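Local coordinates for protein endoglycosidase (Bacteroides thetaiotaomicron, PDB 6Q64) that probably hydrolyses glycosidic bonds of complex N-glycans as a glycoside hydrolase of family 18, at residues A[302-307]-A[357-362]. The protein carries 1 engineered substitution. Numbering follows the deposited sequence.
Sequences RPELNS and QVYPGK
Y359, the first residue beyond helix 346-358, the last helix of this TIM barrel, reaches to the loop that follows helix 286-289, and meets E304, R302 and L305 there. Y359 OH donates a 2.5 Å hydrogen bond to E304 OE1; that oxygen accepts through the lone pair turned away from OE2. Carboxylate and ring lie almost in one plane, 25° apart, with OE1 at the ring edge. E304 gets there by a bend at its second torsion. R302 runs past the ring in the opposite direction, its chain stretched out beyond CG. Its guanidinium turns one face to Y359 CD2, which stands 3.4 Å from R302 NH1, the two planes tilted by 46°. L305 CD1 touches Y359 OH at 3.6 Å. With an alanine in place of Y359, E304 OE1 would probably lose this donor, and R302 the ring carbon that packs against one face of its guanidinium. Further out, R302 NH2 is held by the carbonyl of T318 and a salt bridge to D320, while R326 bonds the backbone oxygen of Y359. Within the loop, S307 OG donates to E304 O at 2.9 Å, 24° out of the carbonyl plane.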
loop_
_atom_site.group_PDB
_atom_site.type_symbol
_atom_site.label_atom_id
_atom_site.label_comp_id
_atom_site.label_asym_id
_atom_site.label_seq_id
_atom_site.Cartn_x
_atom_site.Cartn_y
_atom_site.Cartn_z
ATOM N N ARG A 302 10.582 12.622 19.847
ATOM C CA ARG A 302 10.019 13.979 20.036
ATOM C C ARG A 302 9.345 13.989 21.396
ATOM O O ARG A 302 8.307 13.373 21.584
ATOM C CB ARG A 302 9.068 14.298 18.886
ATOM C CG ARG A 302 9.660 14.022 17.515
ATOM C CD ARG A 302 8.970 14.894 16.518
ATOM N NE ARG A 302 9.373 14.728 15.131
ATOM C CZ ARG A 302 10.104 15.604 14.434
ATOM N NH1 ARG A 302 10.569 16.708 14.985
ATOM N NH2 ARG A 302 10.330 15.390 13.156
ATOM N N PRO A 303 9.952 14.612 22.418
ATOM C CA PRO A 303 9.409 14.495 23.768
ATOM C C PRO A 303 7.953 14.988 23.777
ATOM O O PRO A 303 7.134 14.307 24.314
ATOM C CB PRO A 303 10.370 15.335 24.620
ATOM C CG PRO A 303 11.081 16.248 23.620
ATOM C CD PRO A 303 11.151 15.460 22.333
ATOM N N GLU A 304 7.653 16.094 23.096
ATOM C CA GLU A 304 6.306 16.722 23.128
ATOM C C GLU A 304 5.226 15.747 22.626
ATOM O O GLU A 304 4.107 15.815 23.119
ATOM C CB GLU A 304 6.316 18.059 22.387
ATOM C CG GLU A 304 6.381 17.961 20.893
ATOM C CD GLU A 304 7.787 17.855 20.323
ATOM O OE1 GLU A 304 7.876 18.013 19.102
ATOM O OE2 GLU A 304 8.788 17.592 21.087
ATOM N N LEU A 305 5.550 14.823 21.731
ATOM C CA LEU A 305 4.601 13.767 21.282
ATOM C C LEU A 305 4.243 12.789 22.417
ATOM O O LEU A 305 3.255 12.084 22.244
ATOM C CB LEU A 305 5.215 12.991 20.114
ATOM C CG LEU A 305 4.720 13.371 18.726
ATOM C CD1 LEU A 305 4.746 14.877 18.504
ATOM C CD2 LEU A 305 5.543 12.658 17.661
ATOM N N ASN A 306 5.018 12.681 23.504
ATOM C CA ASN A 306 4.815 11.594 24.510
ATOM C C ASN A 306 3.800 12.014 25.597
ATOM O O ASN A 306 3.382 11.156 26.383
ATOM C CB ASN A 306 6.143 11.119 25.119
ATOM C CG ASN A 306 7.116 10.589 24.089
ATOM O OD1 ASN A 306 6.741 9.868 23.155
ATOM N ND2 ASN A 306 8.378 10.938 24.265
ATOM N N SER A 307 3.409 13.283 25.640
ATOM C CA SER A 307 2.330 13.800 26.523
ATOM C C SER A 307 0.945 13.588 25.897
ATOM O O SER A 307 -0.052 13.908 26.538
ATOM C CB SER A 307 2.578 15.254 26.804
ATOM O OG SER A 307 2.569 15.991 25.587
ATOM N N GLN A 357 2.329 19.372 7.746
ATOM C CA GLN A 357 2.226 20.811 8.098
ATOM C C GLN A 357 2.917 21.107 9.400
ATOM O O GLN A 357 3.690 22.083 9.389
ATOM C CB GLN A 357 0.798 21.303 8.231
ATOM C CG GLN A 357 0.174 21.425 6.860
ATOM C CD GLN A 357 -1.296 21.778 6.831
ATOM O OE1 GLN A 357 -1.757 22.714 7.528
ATOM N NE2 GLN A 357 -1.987 21.054 5.945
ATOM N N VAL A 358 2.598 20.372 10.463
ATOM C CA VAL A 358 3.069 20.776 11.819
ATOM C C VAL A 358 4.604 20.720 11.806
ATOM O O VAL A 358 5.224 21.674 12.244
ATOM C CB VAL A 358 2.458 19.915 12.943
ATOM C CG1 VAL A 358 2.955 20.346 14.312
ATOM C CG2 VAL A 358 0.932 19.919 12.912
ATOM N N TYR A 359 5.164 19.641 11.255
ATOM C CA TYR A 359 6.604 19.323 11.200
ATOM C C TYR A 359 7.021 19.139 9.749
ATOM O O TYR A 359 7.229 18.026 9.281
ATOM C CB TYR A 359 6.892 18.039 11.969
ATOM C CG TYR A 359 6.614 18.096 13.441
ATOM C CD1 TYR A 359 5.361 17.794 13.951
ATOM C CD2 TYR A 359 7.622 18.376 14.340
ATOM C CE1 TYR A 359 5.111 17.826 15.321
ATOM C CE2 TYR A 359 7.383 18.433 15.706
ATOM C CZ TYR A 359 6.124 18.163 16.202
ATOM O OH TYR A 359 5.920 18.172 17.542
ATOM N N PRO A 360 7.144 20.223 8.971
ATOM C CA PRO A 360 7.474 20.087 7.555
ATOM C C PRO A 360 8.801 19.330 7.392
ATOM O O PRO A 360 9.713 19.590 8.097
ATOM C CB PRO A 360 7.556 21.505 6.983
ATOM C CG PRO A 360 7.221 22.431 8.152
ATOM C CD PRO A 360 6.984 21.606 9.405
ATOM N N GLY A 361 8.799 18.344 6.514
ATOM C CA GLY A 361 9.928 17.448 6.293
ATOM C C GLY A 361 10.853 17.978 5.217
ATOM O O GLY A 361 10.496 18.956 4.569
ATOM N N LYS A 362 12.009 17.328 5.068
ATOM C CA LYS A 362 13.012 17.614 4.017
ATOM C C LYS A 362 12.998 16.431 3.037
ATOM O O LYS A 362 12.927 15.258 3.491
ATOM C CB LYS A 362 14.327 17.891 4.731
ATOM C CG LYS A 362 15.474 18.290 3.836
ATOM C CD LYS A 362 16.804 17.679 4.285
ATOM C CE LYS A 362 17.955 17.951 3.335
ATOM N NZ LYS A 362 17.825 19.277 2.678
#